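Side-chain contacts in endonuclease NucS (Pyrococcus abyssi, PDB 2VLD), which cleaves the 3' and 5' single-stranded ends of branched DNA as a homodimer that binds single-stranded DNA and interacts with PCNA: residues N87-I92 with Y97-V102; E129-I134 with I148-P153; P153-I158 with K196-E201; S186-Y191 with G205-P210; S194-E197 with N202-G205. The protein carries 2 engineered substitutions. One frame throughout, in Å; residues are numbered along the deposited sequence.

How the contacts relate
Contact 1 stands apart in the N-terminal PH-like domain, whose region carries the single-stranded DNA site; its centre is about 50 Å from that of contact 2, which, like contacts 3 to 5, lies in the C-terminal domain holding the nuclease active site. These four gather around one mixed sheet. Contacts 3 and 5 are closest, with centres about 6 Å apart, and share Lys-196 and Glu-197; contacts 4 and 5 share Gly-205, and all three use helix 182-199. Contact 2 covers another part of the sheet, meeting contact 4 where Met-130 packs on Val-208. Contacts 1 to 4 each touch the second subunit, contact 2 through Glu-151, so the dimer brings together elements of both domains.

Contact 1: N87-I92 with Y97-V102; sequences NSMISI and YERLEV. Engineered in segment 87-92: Met-89 (natural residue Ile).
Ser-88, Ile-90 and Ile-92 each exchange a pair of backbone hydrogen bonds with Val-102, Leu-100 and Glu-98 respectively, the hydrogen-bonded pairs of an antiparallel hairpin in the PH-like domain. All six N-H groups are used; Val-102 N reaches Ser-88 O at 2.8 Å. The intervening Met-89, Ser-91, Arg-99 and Glu-101 turn their backbone bonds outward, to Thr-83, Lys-81, Glu-40 and His-38. On one face Ile-90 CG2 rests on Leu-100 CB (3.8 Å), while Ile-92 lies alongside Glu-98, whose OE1 is satisfied by Tyr-39 OH. The face of Met-89, Ser-91, Arg-99 and Glu-101 is the more polar one. Asn-87 ND2 donates a weak bond to Glu-101 OE2 (2.8 Å), amide and carboxylate planes nearly perpendicular (87°), ND2 being insecurely placed. Glu-101 gets there with CG anti to its own nitrogen (chi1 159°), and OE2 also accepts weakly from His-183 of the second subunit. The engineered selenomethionine Met-89 lays CG, doubtfully, over one face of the Arg-99 guanidinium. Exchanging Glu-101 for a leucine would probably leave the Asn-87 amide and the second subunit's His-183 without this acceptor. The carboxylate thus joins hairpin to dimer interface, while backbone bonds hold the strands together.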
# COMPACT_ATOMS: atom_id res chain seq x y z
N ASN A 87 -18.40 9.98 3.38
CA ASN A 87 -17.15 9.91 2.67
C ASN A 87 -16.03 9.95 3.70
O ASN A 87 -16.21 10.50 4.79
CB ASN A 87 -17.05 11.07 1.67
CG ASN A 87 -16.55 12.37 2.31
OD1 ASN A 87 -16.62 12.56 3.52
ND2 ASN A 87 -16.04 13.28 1.48
N SER A 88 -14.90 9.33 3.40
CA SER A 88 -13.70 9.61 4.16
C SER A 88 -12.93 10.64 3.34
O SER A 88 -12.73 10.45 2.13
CB SER A 88 -12.87 8.35 4.39
OG SER A 88 -13.60 7.40 5.14
N MSE A 89 -12.56 11.75 3.98
CA MSE A 89 -11.69 12.74 3.36
C MSE A 89 -10.38 12.83 4.11
O MSE A 89 -10.34 12.80 5.34
CB MSE A 89 -12.32 14.13 3.36
CG MSE A 89 -13.61 14.30 2.58
SE MSE A 89 -15.12 14.74 3.75
CE MSE A 89 -15.14 16.71 3.74
N ILE A 90 -9.30 12.98 3.36
CA ILE A 90 -8.04 13.37 3.94
C ILE A 90 -7.61 14.66 3.28
O ILE A 90 -7.46 14.73 2.05
CB ILE A 90 -6.99 12.20 3.92
CG1 ILE A 90 -5.75 12.55 4.74
CG2 ILE A 90 -6.58 11.83 2.55
CD1 ILE A 90 -5.29 11.42 5.71
N SER A 91 -7.51 15.71 4.09
CA SER A 91 -7.11 17.02 3.62
C SER A 91 -5.76 17.37 4.20
O SER A 91 -5.53 17.26 5.41
CB SER A 91 -8.12 18.11 4.02
OG SER A 91 -9.43 17.73 3.67
N ILE A 92 -4.86 17.78 3.32
CA ILE A 92 -3.64 18.44 3.73
C ILE A 92 -3.82 19.90 3.29
O ILE A 92 -3.76 20.23 2.11
CB ILE A 92 -2.31 17.68 3.25
CG1 ILE A 92 -1.05 18.27 3.90
CG2 ILE A 92 -2.16 17.63 1.73
CD1 ILE A 92 0.13 17.27 4.14
N TYR A 97 -2.92 23.06 -0.76
CA TYR A 97 -4.18 22.49 -0.32
C TYR A 97 -4.42 21.24 -1.12
O TYR A 97 -4.26 21.24 -2.34
CB TYR A 97 -5.34 23.48 -0.51
CG TYR A 97 -6.71 22.84 -0.36
CD1 TYR A 97 -7.26 22.61 0.90
CD2 TYR A 97 -7.45 22.45 -1.49
CE1 TYR A 97 -8.52 22.02 1.05
CE2 TYR A 97 -8.72 21.85 -1.35
CZ TYR A 97 -9.24 21.63 -0.09
OH TYR A 97 -10.49 21.05 0.06
N GLU A 98 -4.80 20.16 -0.45
CA GLU A 98 -5.08 18.90 -1.12
C GLU A 98 -6.23 18.17 -0.47
O GLU A 98 -6.26 18.02 0.75
CB GLU A 98 -3.85 18.01 -1.10
CG GLU A 98 -2.72 18.48 -2.01
CD GLU A 98 -1.59 17.48 -2.04
OE1 GLU A 98 -1.77 16.40 -2.65
OE2 GLU A 98 -0.52 17.77 -1.46
N ARG A 99 -7.16 17.68 -1.29
CA ARG A 99 -8.31 16.95 -0.80
C ARG A 99 -8.46 15.61 -1.49
O ARG A 99 -8.65 15.55 -2.70
CB ARG A 99 -9.60 17.75 -0.98
CG ARG A 99 -10.66 17.46 0.08
CD ARG A 99 -11.94 18.24 -0.15
NE ARG A 99 -12.91 17.42 -0.85
CZ ARG A 99 -14.02 16.93 -0.30
NH1 ARG A 99 -14.33 17.22 0.95
NH2 ARG A 99 -14.83 16.17 -1.02
N LEU A 100 -8.39 14.53 -0.72
CA LEU A 100 -8.66 13.23 -1.25
C LEU A 100 -9.90 12.66 -0.59
O LEU A 100 -9.92 12.47 0.62
CB LEU A 100 -7.45 12.31 -1.07
CG LEU A 100 -7.50 10.93 -1.74
CD1 LEU A 100 -7.71 11.11 -3.22
CD2 LEU A 100 -6.23 10.17 -1.48
N GLU A 101 -10.91 12.36 -1.39
CA GLU A 101 -12.17 11.83 -0.88
C GLU A 101 -12.49 10.44 -1.42
O GLU A 101 -12.37 10.16 -2.60
CB GLU A 101 -13.32 12.79 -1.20
CG GLU A 101 -14.69 12.14 -1.18
CD GLU A 101 -15.82 13.11 -1.49
OE1 GLU A 101 -15.56 14.16 -2.10
OE2 GLU A 101 -16.97 12.81 -1.13
N VAL A 102 -12.90 9.57 -0.51
CA VAL A 102 -13.41 8.27 -0.87
C VAL A 102 -14.90 8.34 -0.58
O VAL A 102 -15.30 8.30 0.58
CB VAL A 102 -12.76 7.15 -0.02
CG1 VAL A 102 -13.44 5.82 -0.27
CG2 VAL A 102 -11.28 7.04 -0.33

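Contact 2: E129-I134 with I148-P153; sequences EMANLI and IYREKP
Arg-150 reaches from the edge strand of the C-terminal nuclease sheet to Asn-132 and Ala-131 on helix 127-136, within a domain of the PD-(D/E)XK clan. The strand turns a corner at residues 150 and 151; a classic bulge (Ile-148, Tyr-149 opposite Met-162) precedes the corner, and a G1 bulge (Glu-151, Lys-152 opposite Val-159) takes in its second residue.

The polar part of the contact is a two-nitrogen grip on one atom. Arg-150 NH1 and NH2 both donate end-on to Asn-132 OD1, each at 2.9 Å, with N-H...O angles of 136° and 134°, so neither bond is straight. Asn-132 OD1 sits at the guanidinium edge, slightly tilted from its plane. Seen from the amide, NH2 approaches in the carbonyl plane whereas NH1 stands above it, with the two flat groups turned 64° against each other. The arginine spans the gap with an extended chain from CG to NE. Without the amide, as with a valine at Asn-132, both guanidinium nitrogens would probably lose their shared acceptor and the arginine end could swing.

The van der Waals part is smaller. Ala-131 is buried, and the helix here faces the sheet: Ala-131 packs on Val-161 and Leu-175, and Ile-134 on Leu-173. The exposed arginine therefore lies across the margin of this helix-sheet layer, with the methyl beside it supplying a second point of touch. Ala-131 CB meets the guanidinium obliquely, coming to 3.3 Å from Arg-150 NH1.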
# COMPACT_ATOMS: atom_id res chain seq x y z
N GLU A 129 31.62 -7.11 10.46
CA GLU A 129 32.76 -7.26 11.39
C GLU A 129 33.17 -8.72 11.65
O GLU A 129 34.35 -9.00 11.89
CB GLU A 129 32.50 -6.54 12.71
CG GLU A 129 33.50 -5.41 13.02
CD GLU A 129 32.96 -4.01 12.72
OE1 GLU A 129 31.79 -3.72 13.08
OE2 GLU A 129 33.72 -3.18 12.16
N MSE A 130 32.21 -9.63 11.62
CA MSE A 130 32.52 -11.05 11.76
C MSE A 130 33.26 -11.52 10.51
O MSE A 130 34.22 -12.31 10.60
CB MSE A 130 31.24 -11.87 11.95
CG MSE A 130 30.56 -11.66 13.28
SE MSE A 130 28.79 -12.49 13.36
CE MSE A 130 29.34 -14.37 13.62
N ALA A 131 32.82 -11.03 9.36
CA ALA A 131 33.46 -11.33 8.09
C ALA A 131 34.89 -10.85 8.14
O ALA A 131 35.80 -11.58 7.74
CB ALA A 131 32.70 -10.70 6.93
N ASN A 132 35.10 -9.64 8.65
CA ASN A 132 36.45 -9.09 8.78
C ASN A 132 37.36 -10.03 9.56
O ASN A 132 38.52 -10.23 9.20
CB ASN A 132 36.42 -7.72 9.45
CG ASN A 132 35.80 -6.65 8.58
OD1 ASN A 132 35.67 -6.82 7.36
ND2 ASN A 132 35.44 -5.53 9.19
N LEU A 133 36.81 -10.61 10.62
CA LEU A 133 37.55 -11.51 11.48
C LEU A 133 37.95 -12.75 10.69
O LEU A 133 39.09 -13.22 10.79
CB LEU A 133 36.67 -11.89 12.67
CG LEU A 133 37.25 -11.84 14.09
CD1 LEU A 133 38.41 -12.84 14.27
CD2 LEU A 133 37.67 -10.40 14.46
N ILE A 134 37.01 -13.28 9.90
CA ILE A 134 37.21 -14.50 9.11
C ILE A 134 38.27 -14.33 8.02
O ILE A 134 39.09 -15.22 7.79
CB ILE A 134 35.89 -15.03 8.51
CG1 ILE A 134 34.96 -15.50 9.63
CG2 ILE A 134 36.15 -16.19 7.58
CD1 ILE A 134 33.53 -15.43 9.28
N ILE A 148 36.93 -15.87 0.04
CA ILE A 148 37.17 -15.18 -1.22
C ILE A 148 36.23 -14.01 -1.43
O ILE A 148 36.67 -12.89 -1.73
CB ILE A 148 37.08 -16.17 -2.42
CG1 ILE A 148 38.02 -17.36 -2.19
CG2 ILE A 148 37.43 -15.46 -3.71
CD1 ILE A 148 38.00 -18.39 -3.31
N TYR A 149 34.93 -14.26 -1.28
CA TYR A 149 33.90 -13.28 -1.64
C TYR A 149 33.09 -12.86 -0.44
O TYR A 149 32.89 -13.65 0.47
CB TYR A 149 32.96 -13.85 -2.69
CG TYR A 149 33.61 -14.42 -3.92
CD1 TYR A 149 33.76 -15.79 -4.07
CD2 TYR A 149 34.05 -13.59 -4.95
CE1 TYR A 149 34.34 -16.34 -5.22
CE2 TYR A 149 34.64 -14.12 -6.09
CZ TYR A 149 34.79 -15.49 -6.21
OH TYR A 149 35.37 -16.02 -7.32
N ARG A 150 32.60 -11.62 -0.45
CA ARG A 150 31.65 -11.12 0.54
C ARG A 150 30.37 -10.71 -0.15
O ARG A 150 30.43 -10.10 -1.22
CB ARG A 150 32.17 -9.85 1.17
CG ARG A 150 33.26 -10.03 2.12
CD ARG A 150 33.49 -8.72 2.73
NE ARG A 150 34.83 -8.64 3.28
CZ ARG A 150 35.09 -8.36 4.54
NH1 ARG A 150 34.08 -8.13 5.39
NH2 ARG A 150 36.36 -8.29 4.95
N GLU A 151 29.22 -10.98 0.46
CA GLU A 151 27.93 -10.63 -0.14
C GLU A 151 27.89 -11.07 -1.60
O GLU A 151 27.63 -10.28 -2.50
CB GLU A 151 27.65 -9.13 -0.02
CG GLU A 151 27.58 -8.63 1.41
CD GLU A 151 27.00 -7.21 1.51
OE1 GLU A 151 25.81 -7.00 1.11
OE2 GLU A 151 27.71 -6.30 1.99
N LYS A 152 28.19 -12.34 -1.83
CA LYS A 152 28.40 -12.84 -3.18
C LYS A 152 27.06 -13.20 -3.82
O LYS A 152 26.32 -14.04 -3.30
CB LYS A 152 29.36 -14.04 -3.17
CG LYS A 152 29.66 -14.67 -4.54
CD LYS A 152 30.44 -13.73 -5.44
CE LYS A 152 30.85 -14.42 -6.73
NZ LYS A 152 31.49 -13.45 -7.65
N PRO A 153 26.72 -12.53 -4.93
CA PRO A 153 25.54 -12.94 -5.68
C PRO A 153 25.69 -14.35 -6.24
O PRO A 153 26.72 -14.68 -6.83
CB PRO A 153 25.44 -11.90 -6.80
CG PRO A 153 26.19 -10.73 -6.28
CD PRO A 153 27.35 -11.36 -5.55

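Contact 3: P153-I158 with K196-E201; sequences PIRHGI and KEEYGE
Arg-155 lies over Glu-198 at the surface, joining the type I beta turn from Ile-154 to Gly-157 to the last turn of helix 182-199. The turn closes the hairpin of the first two strands of the nuclease-domain sheet, and Gly-157 N returns a weak bond to Ile-154 O across it.

The arginine starts at CB beside Ser-194, one turn back along the helix. From there its chain is extended from CG to NE, running out over the glutamate. CG and CD pass Glu-198 OE1 in turn, CD at 3.8 Å, and NE comes to 3.6 Å from the same oxygen. This is a salt bridge of charges alone: OE1 lies well out of the guanidinium plane, and no N-H points at it. CZ sits 4.0 Å from Glu-198 CD, and the carboxylate and guanidinium stack with their planes 29° apart. Glu-198 arrives in this layered position through its own extended chain, with CG anti to the backbone nitrogen (chi1 -167°).

NH1 lies obliquely 4.2 Å from Glu-197 O, without a hydrogen bond, and Glu-197 OE1, 5.7 Å from Arg-155 NH1 and not in contact, may add a little to the attraction. Beyond the arginine, His-156 packs on Arg-93 of the second subunit. At the far end, NH2 finishes 3.9 Å from Glu-198 CG, the methylene that lies over one guanidinium face, offset toward its rim.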
# COMPACT_ATOMS: atom_id res chain seq x y z
N PRO A 153 26.72 -12.53 -4.93
CA PRO A 153 25.54 -12.94 -5.68
C PRO A 153 25.69 -14.35 -6.24
O PRO A 153 26.72 -14.68 -6.83
CB PRO A 153 25.44 -11.90 -6.80
CG PRO A 153 26.19 -10.73 -6.28
CD PRO A 153 27.35 -11.36 -5.55
N ILE A 154 24.65 -15.15 -6.03
CA ILE A 154 24.53 -16.56 -6.40
C ILE A 154 23.26 -16.71 -7.25
O ILE A 154 22.48 -15.77 -7.33
CB ILE A 154 24.52 -17.41 -5.10
CG1 ILE A 154 25.80 -18.20 -5.02
CG2 ILE A 154 23.36 -18.35 -4.98
CD1 ILE A 154 27.03 -17.32 -5.00
N ARG A 155 23.07 -17.85 -7.89
CA ARG A 155 21.90 -18.04 -8.75
C ARG A 155 20.58 -17.77 -8.02
O ARG A 155 19.71 -17.08 -8.57
CB ARG A 155 21.88 -19.44 -9.34
CG ARG A 155 22.77 -19.63 -10.56
CD ARG A 155 22.59 -21.05 -11.07
NE ARG A 155 23.53 -21.41 -12.12
CZ ARG A 155 23.50 -22.56 -12.81
NH1 ARG A 155 22.56 -23.47 -12.56
NH2 ARG A 155 24.40 -22.78 -13.75
N HIS A 156 20.45 -18.29 -6.80
CA HIS A 156 19.23 -18.07 -6.00
C HIS A 156 19.50 -17.37 -4.68
O HIS A 156 18.92 -17.73 -3.65
CB HIS A 156 18.50 -19.39 -5.72
CG HIS A 156 18.22 -20.22 -6.93
ND1 HIS A 156 17.70 -19.68 -8.09
CD2 HIS A 156 18.37 -21.54 -7.15
CE1 HIS A 156 17.56 -20.64 -8.98
NE2 HIS A 156 17.95 -21.78 -8.44
N GLY A 157 20.37 -16.37 -4.69
CA GLY A 157 20.57 -15.63 -3.46
C GLY A 157 21.90 -14.96 -3.30
O GLY A 157 22.65 -14.76 -4.25
N ILE A 158 22.18 -14.57 -2.05
CA ILE A 158 23.39 -13.85 -1.70
C ILE A 158 24.03 -14.47 -0.48
O ILE A 158 23.38 -14.71 0.52
CB ILE A 158 23.10 -12.39 -1.47
CG1 ILE A 158 22.32 -11.84 -2.68
CG2 ILE A 158 24.40 -11.62 -1.21
CD1 ILE A 158 22.29 -10.34 -2.79
N LYS A 196 25.15 -26.44 -5.20
CA LYS A 196 25.25 -27.87 -5.49
C LYS A 196 24.76 -28.18 -6.91
O LYS A 196 25.37 -28.98 -7.62
CB LYS A 196 24.53 -28.73 -4.44
CG LYS A 196 25.38 -29.04 -3.21
CD LYS A 196 24.61 -29.86 -2.17
CE LYS A 196 25.47 -30.12 -0.94
NZ LYS A 196 24.69 -30.63 0.23
N GLU A 197 23.68 -27.53 -7.33
CA GLU A 197 23.18 -27.62 -8.70
C GLU A 197 24.14 -26.99 -9.69
O GLU A 197 23.95 -27.11 -10.90
CB GLU A 197 21.82 -26.93 -8.83
CG GLU A 197 20.70 -27.64 -8.10
CD GLU A 197 19.40 -27.63 -8.88
OE1 GLU A 197 19.01 -26.55 -9.37
OE2 GLU A 197 18.77 -28.70 -8.99
N GLU A 198 25.17 -26.33 -9.20
CA GLU A 198 26.09 -25.63 -10.08
C GLU A 198 27.48 -26.25 -10.16
O GLU A 198 28.03 -26.37 -11.25
CB GLU A 198 26.18 -24.15 -9.72
CG GLU A 198 26.89 -23.33 -10.79
CD GLU A 198 26.77 -21.83 -10.61
OE1 GLU A 198 26.13 -21.36 -9.64
OE2 GLU A 198 27.33 -21.12 -11.47
N TYR A 199 28.02 -26.64 -9.01
CA TYR A 199 29.40 -27.15 -8.94
C TYR A 199 29.50 -28.63 -8.53
O TYR A 199 30.60 -29.18 -8.43
CB TYR A 199 30.23 -26.29 -7.98
CG TYR A 199 30.42 -24.86 -8.44
CD1 TYR A 199 29.52 -23.86 -8.05
CD2 TYR A 199 31.50 -24.51 -9.25
CE1 TYR A 199 29.70 -22.54 -8.47
CE2 TYR A 199 31.69 -23.20 -9.67
CZ TYR A 199 30.78 -22.22 -9.28
OH TYR A 199 30.96 -20.91 -9.70
N GLY A 200 28.36 -29.28 -8.30
CA GLY A 200 28.35 -30.68 -7.91
C GLY A 200 28.09 -30.83 -6.43
O GLY A 200 27.75 -29.86 -5.75
N GLU A 201 28.26 -32.05 -5.92
CA GLU A 201 27.90 -32.38 -4.54
C GLU A 201 28.88 -31.84 -3.50
O GLU A 201 28.58 -31.84 -2.30
CB GLU A 201 27.72 -33.90 -4.39
CG GLU A 201 26.83 -34.34 -3.22
CD GLU A 201 25.33 -34.13 -3.48
OE1 GLU A 201 24.95 -33.69 -4.59
OE2 GLU A 201 24.54 -34.40 -2.55

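Contact 4: S186-Y191 with G205-P210; sequences SQMKRY and GILVAP. Engineered in segment 186-191: Met-188 (natural residue Leu).
Helix 186-191 crosses strand 205-209 at 150° between their directions, the axes 8.9 Å apart at closest approach, and Met-188 is the residue whose CA comes nearest the strand, at Gly-205. Helix and strand belong to a beta-alpha-beta crossover, in which helix 182-199 links the parallel strands 170-175 and 203-209 of the nuclease sheet. A single side chain carries this buried contact: Met-188, an engineered selenomethionine. Its CG stands anti to the backbone nitrogen (chi1 -176°), sending an extended chain straight down onto the strand before it bends at SE. The selenium lies over the peptide between Ile-206 and Leu-207, 3.4 Å from Leu-207 N. Past the bend, CE touches Gly-205 O at 3.7 Å. No hydrogen bond is made here; the strand's backbone groups pair instead with strands 170-175 and 226-229. Met-188 also packs on Leu-220 of helix 214-223 and on Glu-174, which with Lys-176 fits the E-X-K part of the family signature. On another side of the helix, Arg-190 makes a salt bridge to Glu-40 of the second subunit. The methyl CE ends beside the root of the Leu-207 side chain, 3.8 Å from its CB.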
# COMPACT_ATOMS: atom_id res chain seq x y z
N SER A 186 17.80 -22.87 7.06
CA SER A 186 17.06 -22.98 5.80
C SER A 186 17.57 -22.00 4.75
O SER A 186 17.65 -22.33 3.56
CB SER A 186 15.57 -22.72 6.03
OG SER A 186 15.07 -23.54 7.06
N GLN A 187 17.88 -20.79 5.21
CA GLN A 187 18.46 -19.77 4.35
C GLN A 187 19.77 -20.32 3.77
O GLN A 187 19.93 -20.43 2.55
CB GLN A 187 18.63 -18.44 5.11
CG GLN A 187 18.97 -17.25 4.20
CD GLN A 187 18.64 -15.86 4.78
OE1 GLN A 187 17.47 -15.53 5.01
NE2 GLN A 187 19.66 -15.02 4.95
N MSE A 188 20.69 -20.73 4.65
CA MSE A 188 21.96 -21.28 4.19
C MSE A 188 21.78 -22.49 3.28
O MSE A 188 22.48 -22.62 2.26
CB MSE A 188 22.84 -21.63 5.37
CG MSE A 188 24.19 -22.12 4.93
SE MSE A 188 25.38 -22.35 6.44
CE MSE A 188 24.55 -23.92 7.21
N LYS A 189 20.86 -23.38 3.65
CA LYS A 189 20.55 -24.55 2.84
C LYS A 189 20.27 -24.16 1.40
O LYS A 189 20.84 -24.73 0.48
CB LYS A 189 19.36 -25.33 3.41
CG LYS A 189 19.00 -26.56 2.60
CD LYS A 189 17.88 -27.39 3.23
CE LYS A 189 17.29 -28.39 2.22
NZ LYS A 189 18.33 -29.25 1.57
N ARG A 190 19.40 -23.17 1.21
CA ARG A 190 19.03 -22.70 -0.12
C ARG A 190 20.26 -22.32 -0.93
O ARG A 190 20.37 -22.69 -2.10
CB ARG A 190 18.06 -21.52 -0.02
CG ARG A 190 17.32 -21.24 -1.30
CD ARG A 190 16.26 -20.17 -1.12
NE ARG A 190 16.82 -18.83 -1.25
CZ ARG A 190 16.90 -17.95 -0.25
NH1 ARG A 190 16.43 -18.26 0.95
NH2 ARG A 190 17.42 -16.76 -0.47
N TYR A 191 21.20 -21.62 -0.30
CA TYR A 191 22.43 -21.19 -0.95
C TYR A 191 23.26 -22.39 -1.33
O TYR A 191 23.75 -22.48 -2.45
CB TYR A 191 23.26 -20.26 -0.04
CG TYR A 191 22.52 -19.06 0.47
CD1 TYR A 191 22.76 -18.57 1.76
CD2 TYR A 191 21.57 -18.39 -0.31
CE1 TYR A 191 22.09 -17.47 2.24
CE2 TYR A 191 20.89 -17.28 0.16
CZ TYR A 191 21.15 -16.82 1.44
OH TYR A 191 20.49 -15.72 1.93
N GLY A 205 28.31 -26.12 3.70
CA GLY A 205 27.61 -25.02 4.33
C GLY A 205 27.96 -24.94 5.79
O GLY A 205 27.65 -25.84 6.56
N ILE A 206 28.64 -23.86 6.17
CA ILE A 206 28.96 -23.63 7.58
C ILE A 206 28.20 -22.42 8.12
O ILE A 206 28.36 -21.31 7.62
CB ILE A 206 30.47 -23.44 7.82
CG1 ILE A 206 31.27 -24.65 7.31
CG2 ILE A 206 30.73 -23.20 9.31
CD1 ILE A 206 32.78 -24.42 7.18
N LEU A 207 27.38 -22.66 9.14
CA LEU A 207 26.66 -21.61 9.83
C LEU A 207 27.54 -21.01 10.91
O LEU A 207 27.89 -21.70 11.86
CB LEU A 207 25.42 -22.22 10.48
CG LEU A 207 24.14 -21.42 10.71
CD1 LEU A 207 23.47 -22.05 11.91
CD2 LEU A 207 24.37 -19.94 10.95
N VAL A 208 27.89 -19.74 10.78
CA VAL A 208 28.76 -19.07 11.75
C VAL A 208 27.98 -18.11 12.64
O VAL A 208 27.46 -17.09 12.17
CB VAL A 208 29.93 -18.32 11.06
CG1 VAL A 208 30.86 -17.71 12.10
CG2 VAL A 208 30.70 -19.24 10.14
N ALA A 209 27.91 -18.43 13.93
CA ALA A 209 27.11 -17.69 14.90
C ALA A 209 27.69 -17.91 16.30
O ALA A 209 28.55 -18.77 16.46
CB ALA A 209 25.65 -18.14 14.83
N PRO A 210 27.24 -17.12 17.31
CA PRO A 210 27.68 -17.36 18.70
C PRO A 210 27.07 -18.61 19.33
O PRO A 210 27.65 -19.19 20.26
CB PRO A 210 27.21 -16.11 19.45
CG PRO A 210 26.78 -15.14 18.40
CD PRO A 210 26.35 -15.94 17.24

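Contact 5: S194-E197 with N202-G205; sequences SLKE and NVRG
An apolar contact with a water bridge at its polar margin joins Leu-195 and Lys-196, near the C-terminal end of helix 182-199, to Val-203 at the start of the next strand. Val-203 is the buried centre of it. One methyl, CG1, meets Leu-195 CB at 4.1 Å; the other, CG2, lies 4.0 Å from Leu-195 O, so the branched end of the valine fits against both the side chain and the backbone of that helical residue. With CG1 anti to its own nitrogen (chi1 166°), Val-203 brings both methyls to the helix. Leu-195 itself continues inward onto Val-172 and Ile-154 of the sheet.

Lys-196 passes obliquely along the valine's flank. Its CG touches Val-203 CB at 4.0 Å, and the extended chain then carries CE to 3.7 Å from Val-203 O. The ammonium does not bond to that carbonyl directly: Lys-196 NZ donates to a water at 3.0 Å, and the water in turn donates a weak bond to Val-203 O at 3.4 Å. The methylenes thus line the apolar patch while the charge is carried to its edge. Arg-204, the next residue, points away and forms salt bridges with Glu-142, Asp-165 and Glu-226.

The arrangement belongs to the return leg of a beta-alpha-beta crossover, where the chain leaves the helix and enters the strand parallel to 170-175 in the PD-(D/E)XK nuclease core.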
# COMPACT_ATOMS: atom_id res chain seq x y z
N SER A 194 21.58 -24.41 -4.20
CA SER A 194 21.79 -23.63 -5.42
C SER A 194 23.18 -23.88 -6.01
O SER A 194 23.33 -24.10 -7.21
CB SER A 194 21.58 -22.13 -5.12
OG SER A 194 21.96 -21.30 -6.21
N LEU A 195 24.19 -23.85 -5.15
CA LEU A 195 25.56 -24.07 -5.59
C LEU A 195 25.84 -25.54 -5.89
O LEU A 195 26.66 -25.85 -6.75
CB LEU A 195 26.54 -23.54 -4.55
CG LEU A 195 26.56 -22.02 -4.36
CD1 LEU A 195 26.91 -21.73 -2.95
CD2 LEU A 195 27.55 -21.33 -5.28
N LYS A 196 25.15 -26.44 -5.20
CA LYS A 196 25.25 -27.87 -5.49
C LYS A 196 24.76 -28.18 -6.91
O LYS A 196 25.37 -28.98 -7.62
CB LYS A 196 24.53 -28.73 -4.44
CG LYS A 196 25.38 -29.04 -3.21
CD LYS A 196 24.61 -29.86 -2.17
CE LYS A 196 25.47 -30.12 -0.94
NZ LYS A 196 24.69 -30.63 0.23
N GLU A 197 23.68 -27.53 -7.33
CA GLU A 197 23.18 -27.62 -8.70
C GLU A 197 24.14 -26.99 -9.69
O GLU A 197 23.95 -27.11 -10.90
CB GLU A 197 21.82 -26.93 -8.83
CG GLU A 197 20.70 -27.64 -8.10
CD GLU A 197 19.40 -27.63 -8.88
OE1 GLU A 197 19.01 -26.55 -9.37
OE2 GLU A 197 18.77 -28.70 -8.99
N ASN A 202 30.05 -31.38 -3.95
CA ASN A 202 31.10 -30.93 -3.03
C ASN A 202 31.08 -29.44 -2.72
O ASN A 202 31.97 -28.67 -3.12
CB ASN A 202 32.48 -31.39 -3.50
CG ASN A 202 32.67 -32.89 -3.36
OD1 ASN A 202 32.00 -33.56 -2.57
ND2 ASN A 202 33.59 -33.43 -4.14
N VAL A 203 30.04 -29.04 -1.99
CA VAL A 203 29.85 -27.69 -1.51
C VAL A 203 29.49 -27.83 -0.05
O VAL A 203 28.59 -28.59 0.31
CB VAL A 203 28.68 -26.99 -2.25
CG1 VAL A 203 28.25 -25.71 -1.54
CG2 VAL A 203 29.05 -26.70 -3.70
N ARG A 204 30.19 -27.10 0.81
CA ARG A 204 29.91 -27.17 2.24
C ARG A 204 29.19 -25.93 2.74
O ARG A 204 29.42 -24.82 2.24
CB ARG A 204 31.19 -27.41 3.04
CG ARG A 204 31.85 -28.73 2.69
CD ARG A 204 32.66 -29.26 3.83
NE ARG A 204 33.95 -28.61 3.90
CZ ARG A 204 34.44 -28.03 4.99
NH1 ARG A 204 33.76 -28.03 6.12
NH2 ARG A 204 35.63 -27.45 4.94
N GLY A 205 28.31 -26.12 3.70
CA GLY A 205 27.61 -25.02 4.33
C GLY A 205 27.96 -24.94 5.79
O GLY A 205 27.65 -25.84 6.56
O HOH W 1 26.68 -30.53 2.41